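PDB 6QFJ: magnetosome membrane protein MamB, putative Co/Zn/Cd cation transporter. Cation diffusion facilitator family from Desulfamplus magnetovallimortis, which probably takes part in moving divalent metal cations across the magnetosome membrane, the piece described here being its cytosolic C-terminal domain. Local coordinates for residues Ile27-Gly32 against Glu36-Leu41. Residues are numbered along the deposited sequence; the frame is centred on the assembly and turned at random.
Sequences IARELG and EFEIDL
Arg-29 reaches across to two carboxylates of the neighbouring strand and ties them together. Its NH2 donates to OE1 of Glu-38 at 2.8 Å, a salt bridge bent to 150° at the hydrogen; the acceptor oxygen lies near the guanidinium plane, whereas NH2 reaches it from above the plane of the carboxylate. NH1 faces OE1 of Glu-36 at a longer 3.5 Å, again at the guanidinium edge, with the two planes 74° apart. A bend at chi3 (74°) turns the guanidinium along the acidic strand, between both glutamates. Beyond it, Leu-31 lays CD2 3.7 Å from OE2 of Glu-36, and CG2 of Ile-27 flanks OE1 of Glu-38.

This charged face belongs to an antiparallel beta hairpin in the alpha-beta C-terminal domain of a cation diffusion facilitator. Paired backbone bonds join Ile-27 to Glu-38 and Arg-29 to Glu-36, setting the three charged residues on one side. Between them, the non-hydrogen-bonded pair Ala-28 and Phe-37 points to the other side, where CB of Ala-28 lies 3.7 Å from CE2 of the Phe-37 ring, approaching obliquely. There Ile-7 and Ile-10 of helix 2-15 pack on Ala-28 and Phe-37 respectively, while Ile-63 of helix 49-66 also touches the Phe-37 side chain.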
# COMPACT_ATOMS: atom_id res chain seq x y z
N ILE A 27 1.38 1.59 7.76
CA ILE A 27 1.03 1.37 9.17
C ILE A 27 0.15 0.16 9.27
O ILE A 27 -0.70 -0.05 8.41
CB ILE A 27 0.33 2.63 9.74
CG1 ILE A 27 1.36 3.75 9.91
CG2 ILE A 27 -0.28 2.38 11.11
CD1 ILE A 27 0.74 5.09 10.24
N ALA A 28 0.29 -0.60 10.36
CA ALA A 28 -0.58 -1.77 10.64
C ALA A 28 -0.96 -1.81 12.10
O ALA A 28 -0.14 -1.56 12.96
CB ALA A 28 0.15 -3.06 10.30
N ARG A 29 -2.21 -2.16 12.39
CA ARG A 29 -2.56 -2.45 13.75
C ARG A 29 -3.55 -3.58 13.83
O ARG A 29 -4.22 -3.92 12.85
CB ARG A 29 -3.11 -1.22 14.46
CG ARG A 29 -4.47 -0.78 13.99
CD ARG A 29 -4.88 0.54 14.62
NE ARG A 29 -4.15 1.63 14.03
CZ ARG A 29 -4.46 2.15 12.87
NH1 ARG A 29 -5.51 1.69 12.19
NH2 ARG A 29 -3.72 3.13 12.38
N GLU A 30 -3.66 -4.13 15.03
CA GLU A 30 -4.55 -5.24 15.25
C GLU A 30 -5.81 -4.72 15.86
O GLU A 30 -5.78 -3.99 16.82
CB GLU A 30 -3.98 -6.29 16.16
CG GLU A 30 -2.63 -6.73 15.68
CD GLU A 30 -2.04 -7.86 16.50
OE1 GLU A 30 -1.22 -7.54 17.36
OE2 GLU A 30 -2.37 -9.06 16.32
N LEU A 31 -6.92 -5.10 15.27
CA LEU A 31 -8.22 -4.92 15.85
C LEU A 31 -8.90 -6.29 16.03
O LEU A 31 -9.54 -6.78 15.11
CB LEU A 31 -9.07 -3.95 14.99
CG LEU A 31 -10.40 -3.62 15.71
CD1 LEU A 31 -10.16 -2.45 16.66
CD2 LEU A 31 -11.57 -3.34 14.77
N GLY A 32 -8.82 -6.86 17.25
CA GLY A 32 -9.10 -8.25 17.48
C GLY A 32 -8.26 -9.08 16.51
O GLY A 32 -7.05 -8.88 16.40
N GLU A 36 -5.50 -4.23 10.42
CA GLU A 36 -5.79 -3.00 9.69
C GLU A 36 -4.53 -2.37 9.11
O GLU A 36 -3.59 -2.06 9.84
CB GLU A 36 -6.47 -1.98 10.59
CG GLU A 36 -7.94 -2.33 10.77
CD GLU A 36 -8.66 -1.52 11.82
OE1 GLU A 36 -8.00 -0.77 12.54
OE2 GLU A 36 -9.89 -1.70 11.89
N PHE A 37 -4.53 -2.20 7.81
CA PHE A 37 -3.38 -1.56 7.14
C PHE A 37 -3.76 -0.21 6.58
O PHE A 37 -4.85 -0.04 6.01
CB PHE A 37 -2.87 -2.42 6.01
CG PHE A 37 -2.22 -3.67 6.47
CD1 PHE A 37 -2.98 -4.83 6.64
CD2 PHE A 37 -0.87 -3.73 6.65
CE1 PHE A 37 -2.38 -5.98 7.06
CE2 PHE A 37 -0.27 -4.91 7.07
CZ PHE A 37 -1.03 -6.02 7.30
N GLU A 38 -2.88 0.78 6.80
CA GLU A 38 -2.95 2.10 6.17
C GLU A 38 -1.73 2.26 5.35
O GLU A 38 -0.59 2.22 5.88
CB GLU A 38 -3.04 3.22 7.22
CG GLU A 38 -4.38 3.19 7.95
CD GLU A 38 -4.44 4.08 9.17
OE1 GLU A 38 -3.43 4.25 9.86
OE2 GLU A 38 -5.53 4.58 9.44
N ILE A 39 -1.94 2.39 4.05
CA ILE A 39 -0.84 2.45 3.12
C ILE A 39 -0.88 3.80 2.38
O ILE A 39 -1.90 4.12 1.67
CB ILE A 39 -0.92 1.31 2.11
CG1 ILE A 39 -1.13 -0.01 2.84
CG2 ILE A 39 0.32 1.31 1.22
CD1 ILE A 39 0.00 -0.98 2.89
N ASP A 40 0.20 4.57 2.52
CA ASP A 40 0.38 5.82 1.79
C ASP A 40 1.44 5.66 0.73
O ASP A 40 2.55 5.23 1.02
CB ASP A 40 0.75 6.94 2.78
CG ASP A 40 -0.38 7.24 3.75
OD1 ASP A 40 -1.53 6.76 3.53
OD2 ASP A 40 -0.12 7.88 4.78
N LEU A 41 1.11 6.04 -0.50
CA LEU A 41 2.00 5.92 -1.66
C LEU A 41 2.16 7.17 -2.44
O LEU A 41 1.24 7.98 -2.51
CB LEU A 41 1.45 4.91 -2.64
CG LEU A 41 1.10 3.55 -1.99
CD1 LEU A 41 0.39 2.71 -2.96
CD2 LEU A 41 2.34 2.87 -1.51